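LEOA (Escherichia coli, PDB 4AUR) is a bacterial dynamin that probably binds and hydrolyses GTP and is connected with the LT toxin of enterotoxigenic strains. Local coordinates at residues A210-A214 with Q215-Q219; D157-K160 with W161-D165; E259-K262 with T263-E267; G60-D64 with G65-V69. One frame throughout, in Å; residues are numbered along the deposited sequence.

Contact 1 (A210-A214 with Q215-Q219)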
ATOM      1  N   ALA A 210     -25.212 -28.751  26.145  1.00 31.68           N
ATOM      2  CA  ALA A 210     -24.917 -28.357  24.786  1.00 31.87           C
ATOM      3  C   ALA A 210     -23.436 -28.375  24.462  1.00 34.59           C
ATOM      4  O   ALA A 210     -23.031 -27.763  23.497  1.00 36.58           O
ATOM      5  CB  ALA A 210     -25.464 -26.976  24.546  1.00 30.84           C
ATOM      6  N   ASP A 211     -22.632 -29.079  25.254  1.00 38.90           N
ATOM      7  CA  ASP A 211     -21.182 -29.214  25.027  1.00 38.28           C
ATOM      8  C   ASP A 211     -20.458 -27.889  24.959  1.00 35.07           C
ATOM      9  O   ASP A 211     -19.504 -27.786  24.218  1.00 36.04           O
ATOM     10  CB  ASP A 211     -20.861 -29.956  23.709  1.00 42.10           C
ATOM     11  CG  ASP A 211     -21.708 -31.225  23.480  1.00 46.36           C
ATOM     12  OD1 ASP A 211     -22.507 -31.622  24.360  1.00 48.67           O
ATOM     13  OD2 ASP A 211     -21.554 -31.827  22.387  1.00 50.00           O
ATOM     14  N   LEU A 212     -20.882 -26.869  25.697  1.00 34.88           N
ATOM     15  CA  LEU A 212     -20.293 -25.531  25.495  1.00 34.17           C
ATOM     16  C   LEU A 212     -18.858 -25.483  25.963  1.00 37.06           C
ATOM     17  O   LEU A 212     -18.487 -26.163  26.914  1.00 40.23           O
ATOM     18  CB  LEU A 212     -21.051 -24.450  26.232  1.00 32.72           C
ATOM     19  CG  LEU A 212     -22.534 -24.209  25.971  1.00 32.86           C
ATOM     20  CD1 LEU A 212     -22.983 -23.012  26.791  1.00 32.61           C
ATOM     21  CD2 LEU A 212     -22.841 -23.978  24.506  1.00 33.37           C
ATOM     22  N   THR A 213     -18.045 -24.679  25.292  1.00 40.00           N
ATOM     23  CA  THR A 213     -16.673 -24.471  25.723  1.00 41.74           C
ATOM     24  C   THR A 213     -16.684 -23.388  26.764  1.00 45.62           C
ATOM     25  O   THR A 213     -17.718 -22.737  26.983  1.00 42.61           O
ATOM     26  CB  THR A 213     -15.786 -23.997  24.580  1.00 42.81           C
ATOM     27  OG1 THR A 213     -16.276 -22.736  24.106  1.00 41.61           O
ATOM     28  CG2 THR A 213     -15.767 -25.033  23.445  1.00 42.82           C
ATOM     29  N   ALA A 214     -15.528 -23.184  27.397  1.00 48.51           N
ATOM     30  CA  ALA A 214     -15.417 -22.199  28.463  1.00 47.69           C
ATOM     31  C   ALA A 214     -15.694 -20.821  27.909  1.00 46.82           C
ATOM     32  O   ALA A 214     -16.314 -20.006  28.590  1.00 47.57           O
ATOM     33  CB  ALA A 214     -14.049 -22.247  29.123  1.00 49.84           C
ATOM     34  N   GLN A 215     -15.260 -20.568  26.675  1.00 45.99           N
ATOM     35  CA  GLN A 215     -15.448 -19.252  26.058  1.00 47.80           C
ATOM     36  C   GLN A 215     -16.895 -18.984  25.700  1.00 45.66           C
ATOM     37  O   GLN A 215     -17.373 -17.864  25.839  1.00 48.33           O
ATOM     38  CB  GLN A 215     -14.565 -19.090  24.824  1.00 53.16           C
ATOM     39  CG  GLN A 215     -13.189 -18.523  25.152  1.00 61.43           C
ATOM     40  CD  GLN A 215     -12.122 -18.940  24.153  1.00 67.82           C
ATOM     41  OE1 GLN A 215     -12.090 -18.461  23.012  1.00 69.15           O
ATOM     42  NE2 GLN A 215     -11.235 -19.839  24.584  1.00 68.98           N
ATOM     43  N   GLU A 216     -17.592 -20.008  25.230  1.00 44.36           N
ATOM     44  CA  GLU A 216     -19.009 -19.894  24.934  1.00 40.29           C
ATOM     45  C   GLU A 216     -19.776 -19.634  26.209  1.00 39.47           C
ATOM     46  O   GLU A 216     -20.662 -18.798  26.231  1.00 38.69           O
ATOM     47  CB  GLU A 216     -19.519 -21.151  24.253  1.00 40.97           C
ATOM     48  CG  GLU A 216     -18.993 -21.319  22.842  1.00 41.96           C
ATOM     49  CD  GLU A 216     -19.378 -22.640  22.221  1.00 42.96           C
ATOM     50  OE1 GLU A 216     -19.026 -23.699  22.772  1.00 47.36           O
ATOM     51  OE2 GLU A 216     -20.044 -22.625  21.173  1.00 44.12           O
ATOM     52  N   CYS A 217     -19.408 -20.317  27.285  1.00 39.74           N
ATOM     53  CA  CYS A 217     -20.024 -20.054  28.594  1.00 40.41           C
ATOM     54  C   CYS A 217     -20.013 -18.577  29.011  1.00 41.06           C
ATOM     55  O   CYS A 217     -21.010 -18.068  29.502  1.00 43.80           O
ATOM     56  CB  CYS A 217     -19.398 -20.931  29.674  1.00 37.78           C
ATOM     57  SG  CYS A 217     -19.971 -22.628  29.529  1.00 38.11           S
ATOM     58  N   GLU A 218     -18.896 -17.901  28.803  1.00 42.77           N
ATOM     59  CA  GLU A 218     -18.796 -16.485  29.097  1.00 44.78           C
ATOM     60  C   GLU A 218     -19.713 -15.649  28.186  1.00 44.85           C
ATOM     61  O   GLU A 218     -20.221 -14.600  28.594  1.00 43.15           O
ATOM     62  CB  GLU A 218     -17.346 -16.027  28.922  1.00 51.13           C
ATOM     63  CG  GLU A 218     -16.340 -16.708  29.847  1.00 57.30           C
ATOM     64  CD  GLU A 218     -14.891 -16.299  29.561  1.00 62.86           C
ATOM     65  OE1 GLU A 218     -14.507 -15.176  29.981  1.00 67.77           O
ATOM     66  OE2 GLU A 218     -14.136 -17.087  28.921  1.00 56.55           O
ATOM     67  N   GLN A 219     -19.930 -16.118  26.956  1.00 43.40           N
ATOM     68  CA  GLN A 219     -20.818 -15.431  26.020  1.00 44.54           C
ATOM     69  C   GLN A 219     -22.292 -15.546  26.387  1.00 41.28           C
ATOM     70  O   GLN A 219     -23.115 -14.808  25.860  1.00 47.28           O
ATOM     71  CB  GLN A 219     -20.615 -15.950  24.587  1.00 47.25           C
ATOM     72  CG  GLN A 219     -19.441 -15.300  23.869  1.00 55.39           C
ATOM     73  CD  GLN A 219     -19.065 -16.017  22.574  1.00 63.29           C
ATOM     74  OE1 GLN A 219     -19.914 -16.635  21.907  1.00 59.22           O
ATOM     75  NE2 GLN A 219     -17.777 -15.940  22.209  1.00 66.09           N
TER
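Thr-213 and Glu-216 bond to each other in both directions at the start of helix 214-219, and in doing so satisfy polar groups on each. The amide N of Glu-216, in the first turn, donates to Thr-213 OG1 at 3.2 Å. A chi1 of 62° on Thr-213 sets OG1 between its own backbone N and carbonyl carbon, turned to face that amide. In return, Glu-216 OE1 takes the N-H of Thr-213 at 2.9 Å in a nearly straight bond (167°), using the lone pair that points away from OE2. The same oxygen accepts a second bond, from Thr-213 OG1 at 3.2 Å, reaching it on the anti side but out of the carboxylate plane. OG1 is thus donor and acceptor at once, while OE1 is gripped twice. OE2 is engaged as well, through a salt bridge to Arg-164 on helix 156-165. Behind the cap, Cys-217 N donates to Thr-213 O at 3.0 Å, and Glu-218 N makes a weak bond to Ala-214 O. On the apolar side, Leu-212 CB rests on Cys-217 SG at 3.9 Å, and the leucine also packs on Leu-169 and Leu-220. That pair, one residue before the cap and four after it, is consistent with a hydrophobic staple; the reciprocal Thr-213 and Glu-216 bonds make a capping box at a helix N terminus.

Contact 2 (D157-K160 with W161-D165)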
ATOM      1  N   ASP A 157     -31.965 -31.355  25.167  1.00 36.26           N
ATOM      2  CA  ASP A 157     -31.741 -31.410  23.716  1.00 39.42           C
ATOM      3  C   ASP A 157     -32.281 -30.166  22.973  1.00 38.19           C
ATOM      4  O   ASP A 157     -31.867 -29.890  21.840  1.00 39.66           O
ATOM      5  CB  ASP A 157     -32.258 -32.733  23.111  1.00 40.88           C
ATOM      6  CG  ASP A 157     -33.736 -32.960  23.359  1.00 42.18           C
ATOM      7  OD1 ASP A 157     -34.335 -32.163  24.101  1.00 44.60           O
ATOM      8  OD2 ASP A 157     -34.300 -33.938  22.817  1.00 46.52           O
ATOM      9  N   ILE A 158     -33.155 -29.413  23.643  1.00 34.00           N
ATOM     10  CA  ILE A 158     -33.706 -28.177  23.133  1.00 31.03           C
ATOM     11  C   ILE A 158     -32.695 -27.061  23.285  1.00 32.85           C
ATOM     12  O   ILE A 158     -32.496 -26.236  22.386  1.00 35.50           O
ATOM     13  CB  ILE A 158     -34.947 -27.783  23.924  1.00 30.84           C
ATOM     14  CG1 ILE A 158     -36.039 -28.839  23.760  1.00 30.19           C
ATOM     15  CG2 ILE A 158     -35.457 -26.428  23.463  1.00 32.75           C
ATOM     16  CD1 ILE A 158     -37.271 -28.568  24.604  1.00 31.50           C
ATOM     17  N   VAL A 159     -32.078 -27.002  24.448  1.00 31.71           N
ATOM     18  CA  VAL A 159     -30.948 -26.111  24.655  1.00 31.73           C
ATOM     19  C   VAL A 159     -29.836 -26.389  23.635  1.00 30.53           C
ATOM     20  O   VAL A 159     -29.237 -25.480  23.127  1.00 29.62           O
ATOM     21  CB  VAL A 159     -30.392 -26.270  26.077  1.00 33.12           C
ATOM     22  CG1 VAL A 159     -29.055 -25.565  26.221  1.00 34.24           C
ATOM     23  CG2 VAL A 159     -31.396 -25.743  27.096  1.00 34.49           C
ATOM     24  N   LYS A 160     -29.576 -27.650  23.335  1.00 31.28           N
ATOM     25  CA  LYS A 160     -28.572 -28.012  22.345  1.00 31.22           C
ATOM     26  C   LYS A 160     -29.000 -27.584  20.956  1.00 30.59           C
ATOM     27  O   LYS A 160     -28.202 -27.145  20.142  1.00 30.64           O
ATOM     28  CB  LYS A 160     -28.355 -29.522  22.366  1.00 32.43           C
ATOM     29  CG  LYS A 160     -27.178 -29.977  21.538  1.00 34.20           C
ATOM     30  CD  LYS A 160     -26.914 -31.463  21.684  1.00 37.32           C
ATOM     31  CE  LYS A 160     -25.539 -31.824  21.130  1.00 41.83           C
ATOM     32  NZ  LYS A 160     -24.896 -32.910  21.927  1.00 45.25           N
ATOM     33  N   TRP A 161     -30.280 -27.743  20.681  1.00 31.84           N
ATOM     34  CA  TRP A 161     -30.849 -27.381  19.388  1.00 30.97           C
ATOM     35  C   TRP A 161     -30.651 -25.907  19.119  1.00 30.76           C
ATOM     36  O   TRP A 161     -30.266 -25.524  18.052  1.00 32.12           O
ATOM     37  CB  TRP A 161     -32.331 -27.704  19.429  1.00 31.53           C
ATOM     38  CG  TRP A 161     -33.073 -27.421  18.200  1.00 31.11           C
ATOM     39  CD1 TRP A 161     -32.788 -27.861  16.958  1.00 29.19           C
ATOM     40  CD2 TRP A 161     -34.271 -26.643  18.096  1.00 30.75           C
ATOM     41  NE1 TRP A 161     -33.725 -27.404  16.083  1.00 29.09           N
ATOM     42  CE2 TRP A 161     -34.647 -26.650  16.758  1.00 29.91           C
ATOM     43  CE3 TRP A 161     -35.058 -25.932  19.019  1.00 31.21           C
ATOM     44  CZ2 TRP A 161     -35.784 -25.973  16.295  1.00 32.04           C
ATOM     45  CZ3 TRP A 161     -36.183 -25.265  18.562  1.00 31.35           C
ATOM     46  CH2 TRP A 161     -36.534 -25.289  17.210  1.00 31.38           C
ATOM     47  N   VAL A 162     -30.888 -25.085  20.128  1.00 32.41           N
ATOM     48  CA  VAL A 162     -30.782 -23.647  19.998  1.00 30.27           C
ATOM     49  C   VAL A 162     -29.349 -23.197  19.941  1.00 29.39           C
ATOM     50  O   VAL A 162     -28.977 -22.382  19.095  1.00 31.70           O
ATOM     51  CB  VAL A 162     -31.460 -22.950  21.174  1.00 30.41           C
ATOM     52  CG1 VAL A 162     -31.252 -21.449  21.109  1.00 31.83           C
ATOM     53  CG2 VAL A 162     -32.937 -23.248  21.145  1.00 31.40           C
ATOM     54  N   LEU A 163     -28.541 -23.706  20.857  1.00 29.50           N
ATOM     55  CA  LEU A 163     -27.185 -23.178  21.043  1.00 29.03           C
ATOM     56  C   LEU A 163     -26.196 -23.866  20.133  1.00 28.98           C
ATOM     57  O   LEU A 163     -25.305 -23.233  19.608  1.00 30.91           O
ATOM     58  CB  LEU A 163     -26.729 -23.336  22.483  1.00 27.61           C
ATOM     59  CG  LEU A 163     -27.620 -22.770  23.576  1.00 28.40           C
ATOM     60  CD1 LEU A 163     -26.978 -23.031  24.925  1.00 30.41           C
ATOM     61  CD2 LEU A 163     -27.857 -21.282  23.429  1.00 29.78           C
ATOM     62  N   ARG A 164     -26.342 -25.161  19.943  1.00 29.53           N
ATOM     63  CA  ARG A 164     -25.409 -25.860  19.104  1.00 33.14           C
ATOM     64  C   ARG A 164     -25.920 -25.934  17.674  1.00 32.92           C
ATOM     65  O   ARG A 164     -25.323 -25.324  16.782  1.00 32.46           O
ATOM     66  CB  ARG A 164     -25.119 -27.249  19.652  1.00 34.68           C
ATOM     67  CG  ARG A 164     -24.014 -27.960  18.892  1.00 38.40           C
ATOM     68  CD  ARG A 164     -22.704 -27.818  19.632  1.00 43.95           C
ATOM     69  NE  ARG A 164     -22.204 -26.457  19.521  1.00 47.62           N
ATOM     70  CZ  ARG A 164     -21.359 -25.882  20.372  1.00 52.37           C
ATOM     71  NH1 ARG A 164     -20.904 -26.529  21.445  1.00 53.15           N
ATOM     72  NH2 ARG A 164     -20.969 -24.634  20.146  1.00 54.13           N
ATOM     73  N   ASP A 165     -27.014 -26.674  17.458  1.00 32.40           N
ATOM     74  CA  ASP A 165     -27.526 -26.935  16.109  1.00 31.76           C
ATOM     75  C   ASP A 165     -27.764 -25.606  15.374  1.00 31.12           C
ATOM     76  O   ASP A 165     -27.170 -25.379  14.328  1.00 30.89           O
ATOM     77  CB  ASP A 165     -28.811 -27.755  16.197  1.00 33.45           C
ATOM     78  CG  ASP A 165     -29.192 -28.451  14.886  1.00 34.78           C
ATOM     79  OD1 ASP A 165     -28.614 -28.174  13.800  1.00 34.47           O
ATOM     80  OD2 ASP A 165     -30.118 -29.300  14.961  1.00 36.22           O
TER
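Val-159 and Leu-163 lie side by side one turn apart and point the same way, with the Val-159 CG1 methyl against Leu-163 CD1 at 3.5 Å. CG1 stands anti to the backbone N of Val-159 (chi1 169°), which directs this branch to the leucine. One residue on, Lys-160 crosses Arg-164 through its aliphatic part, CG meeting Arg-164 CB at 3.9 Å. A looser apolar contact links Ile-158 CG2 with Trp-161 CE3, at 4.5 Å.

The backbone sets this spacing. Bonds from Val-162 N to Ile-158 O and from Leu-163 N to Val-159 O, each 3.0 Å, have regular alpha-helical form, but the last turn widens: Lys-160 O accepts both Arg-164 N at 2.7 Å and Asp-165 N at 3.0 Å. The second of these donors lies in the carbonyl plane and the first is tilted from it, as the helix passes into a pi-type turn.

Farther out, salt bridges hold two of the charged ends: Asp-157 to Arg-123 and Asp-165 to Arg-132. The Asp-165 carboxylate also puts OD2 at the edge of the indole, in its plane, while the ring packs on Arg-132 and Ile-135 of helix 129-136. Val-162 and Leu-163 turn to the sheet and cover Thr-172 and Phe-174. Helix 156-165 is thereby laid on the sheet as the connection between parallel strands 140-146 and 172-177, a beta-alpha-beta crossover of a P-loop NTPase fold.

Contact 3 (E259-K262 with T263-E267)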
ATOM      1  N   GLU A 259     -29.040  -4.625  23.649  1.00 32.16           N
ATOM      2  CA  GLU A 259     -27.663  -4.799  23.191  1.00 32.64           C
ATOM      3  C   GLU A 259     -27.500  -5.907  22.165  1.00 30.78           C
ATOM      4  O   GLU A 259     -26.500  -5.952  21.461  1.00 30.85           O
ATOM      5  CB  GLU A 259     -26.737  -5.117  24.376  1.00 36.12           C
ATOM      6  CG  GLU A 259     -26.425  -3.927  25.259  1.00 40.95           C
ATOM      7  CD  GLU A 259     -25.673  -2.837  24.514  1.00 45.40           C
ATOM      8  OE1 GLU A 259     -24.604  -3.159  23.931  1.00 49.00           O
ATOM      9  OE2 GLU A 259     -26.156  -1.675  24.503  1.00 44.15           O
ATOM     10  N   ILE A 260     -28.442  -6.838  22.125  1.00 28.99           N
ATOM     11  CA  ILE A 260     -28.322  -7.992  21.262  1.00 28.44           C
ATOM     12  C   ILE A 260     -28.818  -7.537  19.935  1.00 28.80           C
ATOM     13  O   ILE A 260     -28.203  -7.778  18.913  1.00 30.73           O
ATOM     14  CB  ILE A 260     -29.180  -9.170  21.752  1.00 28.30           C
ATOM     15  CG1 ILE A 260     -28.437  -9.948  22.832  1.00 27.98           C
ATOM     16  CG2 ILE A 260     -29.531 -10.116  20.614  1.00 28.03           C
ATOM     17  CD1 ILE A 260     -29.338 -10.862  23.627  1.00 28.11           C
ATOM     18  N   LEU A 261     -29.964  -6.885  19.973  1.00 29.33           N
ATOM     19  CA  LEU A 261     -30.530  -6.264  18.817  1.00 29.50           C
ATOM     20  C   LEU A 261     -29.498  -5.428  18.118  1.00 31.09           C
ATOM     21  O   LEU A 261     -29.378  -5.477  16.895  1.00 32.13           O
ATOM     22  CB  LEU A 261     -31.660  -5.368  19.240  1.00 29.46           C
ATOM     23  CG  LEU A 261     -32.910  -6.102  19.681  1.00 29.89           C
ATOM     24  CD1 LEU A 261     -33.830  -5.108  20.367  1.00 30.15           C
ATOM     25  CD2 LEU A 261     -33.601  -6.772  18.508  1.00 30.64           C
ATOM     26  N   LYS A 262     -28.748  -4.675  18.916  1.00 33.27           N
ATOM     27  CA  LYS A 262     -27.757  -3.717  18.433  1.00 34.67           C
ATOM     28  C   LYS A 262     -26.764  -4.430  17.561  1.00 36.58           C
ATOM     29  O   LYS A 262     -26.389  -3.924  16.515  1.00 40.98           O
ATOM     30  CB  LYS A 262     -27.058  -3.075  19.625  1.00 37.15           C
ATOM     31  CG  LYS A 262     -26.390  -1.763  19.335  1.00 40.62           C
ATOM     32  CD  LYS A 262     -25.879  -1.096  20.610  1.00 43.51           C
ATOM     33  CE  LYS A 262     -26.728   0.097  21.037  1.00 47.90           C
ATOM     34  NZ  LYS A 262     -25.887   1.276  21.433  1.00 50.43           N
ATOM     35  N   THR A 263     -26.392  -5.639  17.981  1.00 36.57           N
ATOM     36  CA  THR A 263     -25.361  -6.422  17.338  1.00 37.07           C
ATOM     37  C   THR A 263     -25.905  -7.447  16.357  1.00 36.24           C
ATOM     38  O   THR A 263     -25.346  -7.649  15.292  1.00 38.08           O
ATOM     39  CB  THR A 263     -24.566  -7.234  18.371  1.00 39.96           C
ATOM     40  OG1 THR A 263     -24.572  -6.575  19.645  1.00 38.15           O
ATOM     41  CG2 THR A 263     -23.130  -7.414  17.882  1.00 42.95           C
ATOM     42  N   ASN A 264     -26.983  -8.113  16.733  1.00 33.59           N
ATOM     43  CA  ASN A 264     -27.429  -9.298  16.028  1.00 31.23           C
ATOM     44  C   ASN A 264     -28.413  -9.011  14.882  1.00 31.03           C
ATOM     45  O   ASN A 264     -28.582  -9.842  13.985  1.00 31.93           O
ATOM     46  CB  ASN A 264     -28.025 -10.272  17.052  1.00 30.73           C
ATOM     47  CG  ASN A 264     -28.586 -11.538  16.428  1.00 30.18           C
ATOM     48  OD1 ASN A 264     -29.755 -11.861  16.629  1.00 29.73           O
ATOM     49  ND2 ASN A 264     -27.761 -12.268  15.687  1.00 30.49           N
ATOM     50  N   VAL A 265     -29.057  -7.849  14.888  1.00 28.33           N
ATOM     51  CA  VAL A 265     -30.037  -7.554  13.857  1.00 26.74           C
ATOM     52  C   VAL A 265     -29.409  -7.461  12.467  1.00 26.87           C
ATOM     53  O   VAL A 265     -29.936  -8.040  11.519  1.00 27.76           O
ATOM     54  CB  VAL A 265     -30.849  -6.294  14.193  1.00 27.23           C
ATOM     55  CG1 VAL A 265     -31.567  -5.758  12.953  1.00 26.33           C
ATOM     56  CG2 VAL A 265     -31.830  -6.605  15.326  1.00 26.61           C
ATOM     57  N   PRO A 266     -28.290  -6.740  12.324  1.00 27.21           N
ATOM     58  CA  PRO A 266     -27.669  -6.749  11.002  1.00 27.17           C
ATOM     59  C   PRO A 266     -27.209  -8.138  10.555  1.00 27.56           C
ATOM     60  O   PRO A 266     -27.412  -8.482   9.403  1.00 25.59           O
ATOM     61  CB  PRO A 266     -26.463  -5.809  11.163  1.00 27.07           C
ATOM     62  CG  PRO A 266     -26.837  -4.906  12.266  1.00 27.92           C
ATOM     63  CD  PRO A 266     -27.649  -5.753  13.214  1.00 28.72           C
ATOM     64  N   GLU A 267     -26.603  -8.931  11.442  1.00 28.75           N
ATOM     65  CA  GLU A 267     -26.176 -10.270  11.035  1.00 31.40           C
ATOM     66  C   GLU A 267     -27.418 -11.043  10.566  1.00 27.87           C
ATOM     67  O   GLU A 267     -27.404 -11.643   9.519  1.00 25.75           O
ATOM     68  CB  GLU A 267     -25.399 -11.035  12.141  1.00 37.23           C
ATOM     69  CG  GLU A 267     -23.997 -11.549  11.726  1.00 42.41           C
ATOM     70  CD  GLU A 267     -23.885 -13.074  11.519  1.00 48.58           C
ATOM     71  OE1 GLU A 267     -24.489 -13.838  12.317  1.00 52.91           O
ATOM     72  OE2 GLU A 267     -23.170 -13.523  10.570  1.00 49.39           O
TER
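Leu-261 and Val-265 meet one turn apart on helix 250-273, just ahead of a proline kink at Pro-266. Among the polar contacts, the hydroxyl of Thr-263 folds back along the helix and donates to Glu-259 O, with OG1 2.7 Å from that oxygen and nearly in line with the carbonyl bond (166°). The same carbonyl receives only a weak bond from Thr-263 N, at 3.5 Å, and that amide also makes a weak bond to Ile-260 O. The side chain therefore supplements a poorly made backbone bond. Beyond it the regular pattern resumes: Asn-264 N donates to Ile-260 O, and Val-265 N to Leu-261 O at 3.1 Å, the latter donor tilted well out of the carbonyl plane.

The apolar contacts follow the buried side of the helix. Leu-261 CD2 touches Val-265 CG2 at 3.6 Å where the two side chains pass at a slant, and Ile-260 CG2 lies alongside Asn-264 CB at 3.9 Å. Around them, Leu-261 packs on Gln-6 and Val-265 on Glu-10, both of helix 3-30, while Ile-260 and Leu-261 reach Leu-140 of strand 140-146, joining this helix to both elements.

At the kink, Pro-266 has no N-H to give the preceding turn. Its ring carbon CD faces Lys-262 O instead, at 4.0 Å.

Contact 4 (G60-D64 with G65-V69)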
ATOM      1  N   GLY A  60     -39.609 -21.842  26.232  1.00 34.23           N
ATOM      2  CA  GLY A  60     -39.723 -22.235  27.624  1.00 36.66           C
ATOM      3  C   GLY A  60     -41.055 -22.888  27.947  1.00 38.33           C
ATOM      4  O   GLY A  60     -42.004 -22.837  27.170  1.00 38.79           O
ATOM      5  N   ALA A  61     -41.117 -23.518  29.109  1.00 39.04           N
ATOM      6  CA  ALA A  61     -42.344 -24.122  29.566  1.00 39.88           C
ATOM      7  C   ALA A  61     -43.243 -23.007  30.022  1.00 41.02           C
ATOM      8  O   ALA A  61     -42.755 -22.017  30.549  1.00 41.90           O
ATOM      9  CB  ALA A  61     -42.065 -25.079  30.697  1.00 39.86           C
ATOM     10  N   PHE A  62     -44.548 -23.163  29.806  1.00 45.07           N
ATOM     11  CA  PHE A  62     -45.509 -22.111  30.138  1.00 48.74           C
ATOM     12  C   PHE A  62     -45.634 -21.931  31.636  1.00 47.59           C
ATOM     13  O   PHE A  62     -45.805 -20.814  32.116  1.00 46.19           O
ATOM     14  CB  PHE A  62     -46.870 -22.405  29.511  1.00 53.59           C
ATOM     15  CG  PHE A  62     -46.888 -22.202  28.022  1.00 56.81           C
ATOM     16  CD1 PHE A  62     -47.075 -20.934  27.484  1.00 57.10           C
ATOM     17  CD2 PHE A  62     -46.690 -23.271  27.159  1.00 57.00           C
ATOM     18  CE1 PHE A  62     -47.074 -20.742  26.113  1.00 58.31           C
ATOM     19  CE2 PHE A  62     -46.684 -23.080  25.786  1.00 57.09           C
ATOM     20  CZ  PHE A  62     -46.872 -21.814  25.264  1.00 57.28           C
ATOM     21  N   SER A  63     -45.508 -23.042  32.357  1.00 49.91           N
ATOM     22  CA  SER A  63     -45.510 -23.058  33.818  1.00 51.20           C
ATOM     23  C   SER A  63     -44.364 -22.253  34.421  1.00 50.26           C
ATOM     24  O   SER A  63     -44.463 -21.828  35.568  1.00 54.84           O
ATOM     25  CB  SER A  63     -45.438 -24.497  34.333  1.00 53.19           C
ATOM     26  OG  SER A  63     -44.375 -25.202  33.714  1.00 52.94           O
ATOM     27  N   ASP A  64     -43.288 -22.038  33.662  1.00 46.42           N
ATOM     28  CA  ASP A  64     -42.232 -21.136  34.088  1.00 44.08           C
ATOM     29  C   ASP A  64     -42.569 -19.667  33.769  1.00 41.69           C
ATOM     30  O   ASP A  64     -41.734 -18.777  33.913  1.00 42.02           O
ATOM     31  CB  ASP A  64     -40.882 -21.564  33.502  1.00 44.97           C
ATOM     32  CG  ASP A  64     -40.403 -22.920  34.046  1.00 47.75           C
ATOM     33  OD1 ASP A  64     -41.148 -23.547  34.826  1.00 47.94           O
ATOM     34  OD2 ASP A  64     -39.279 -23.365  33.699  1.00 49.66           O
ATOM     35  N   GLY A  65     -43.792 -19.392  33.355  1.00 40.82           N
ATOM     36  CA  GLY A  65     -44.259 -18.003  33.331  1.00 44.95           C
ATOM     37  C   GLY A  65     -43.691 -17.176  32.199  1.00 44.64           C
ATOM     38  O   GLY A  65     -43.441 -15.987  32.334  1.00 43.80           O
ATOM     39  N   LYS A  66     -43.517 -17.849  31.076  1.00 46.42           N
ATOM     40  CA  LYS A  66     -43.048 -17.282  29.828  1.00 47.22           C
ATOM     41  C   LYS A  66     -43.952 -16.155  29.350  1.00 49.89           C
ATOM     42  O   LYS A  66     -43.484 -15.131  28.856  1.00 53.43           O
ATOM     43  CB  LYS A  66     -43.079 -18.424  28.806  1.00 48.87           C
ATOM     44  CG  LYS A  66     -42.726 -18.080  27.389  1.00 45.84           C
ATOM     45  CD  LYS A  66     -43.438 -19.014  26.418  1.00 48.03           C
ATOM     46  CE  LYS A  66     -42.893 -20.428  26.449  1.00 47.31           C
ATOM     47  NZ  LYS A  66     -43.211 -21.208  25.212  1.00 46.49           N
ATOM     48  N   THR A  67     -45.256 -16.365  29.474  1.00 50.86           N
ATOM     49  CA  THR A  67     -46.222 -15.435  28.922  1.00 52.10           C
ATOM     50  C   THR A  67     -46.175 -14.099  29.680  1.00 51.60           C
ATOM     51  O   THR A  67     -46.375 -13.023  29.104  1.00 50.01           O
ATOM     52  CB  THR A  67     -47.634 -16.042  28.948  1.00 51.97           C
ATOM     53  OG1 THR A  67     -47.667 -17.211  28.121  1.00 51.21           O
ATOM     54  CG2 THR A  67     -48.636 -15.057  28.428  1.00 53.33           C
ATOM     55  N   SER A  68     -45.894 -14.170  30.971  1.00 48.34           N
ATOM     56  CA  SER A  68     -45.764 -12.962  31.757  1.00 48.57           C
ATOM     57  C   SER A  68     -44.543 -12.201  31.252  1.00 49.55           C
ATOM     58  O   SER A  68     -44.596 -10.983  31.036  1.00 53.48           O
ATOM     59  CB  SER A  68     -45.615 -13.298  33.240  1.00 46.91           C
ATOM     60  OG  SER A  68     -46.496 -14.342  33.603  1.00 48.25           O
ATOM     61  N   VAL A  69     -43.451 -12.925  31.029  1.00 45.56           N
ATOM     62  CA  VAL A  69     -42.203 -12.283  30.648  1.00 44.30           C
ATOM     63  C   VAL A  69     -42.332 -11.450  29.369  1.00 43.52           C
ATOM     64  O   VAL A  69     -41.809 -10.350  29.311  1.00 45.48           O
ATOM     65  CB  VAL A  69     -41.054 -13.297  30.519  1.00 43.28           C
ATOM     66  CG1 VAL A  69     -39.801 -12.640  29.954  1.00 44.20           C
ATOM     67  CG2 VAL A  69     -40.730 -13.890  31.881  1.00 43.52           C
TER
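Lys-66 lays the end of its side chain over one face of the Phe-62 ring, crossing it at a slant. NZ stands 4.0 Å from the ring centroid and 23° off the normal, a cation-pi contact displaced toward the rim; CZ of Phe-62 is the ring atom nearest to NZ, at 3.7 Å. The lysine leaves the helix with CG anti to its backbone N (chi1 176°) and then bends at chi3 (-71°), which carries the amino group back across the loop. Thr-67 comes to the same ring from another direction: its OG1 lies in the ring plane at the edge, 3.8 Å from Phe-62 CD1.

Gly-60, Gly-65, Lys-66 and Thr-67 fit the Walker A pattern, and the strand-loop-helix path is that of a P-loop, consistent with a nucleotide phosphate site in a dynamin GTPase. Within the loop, Gly-65 N donates to Phe-62 O at 2.8 Å, approaching from above the carbonyl plane. Gly-65, whose phi is positive, occupies the N-cap position of helix 66-74. The amino group of Lys-66 has its strongest partner elsewhere, in a salt bridge to Asp-108, and Phe-62 also packs against Glu-87.

How the contacts relate
From the N terminus the contacts come in the order 4, 2, 1, 3. All are local and follow in series, so none nests within or crosses another, and none closes a long loop. Contact 4 turns strand 54-60 into helix 66-74. Contact 2 lies on the helix between strands 140-146 and 172-177, its nearest atoms about 7 Å from contact 4. Contact 1 joins helix 188-209 to helix 214-219 and is the one that touches contact 2, where charged side chains connect helix 156-165 with the start of helix 214-219 and the loop before it. Contact 3, on helix 250-273, lies about 20 Å, centre to centre, from both and ties that helix to the N-terminal helix and strand 140-146.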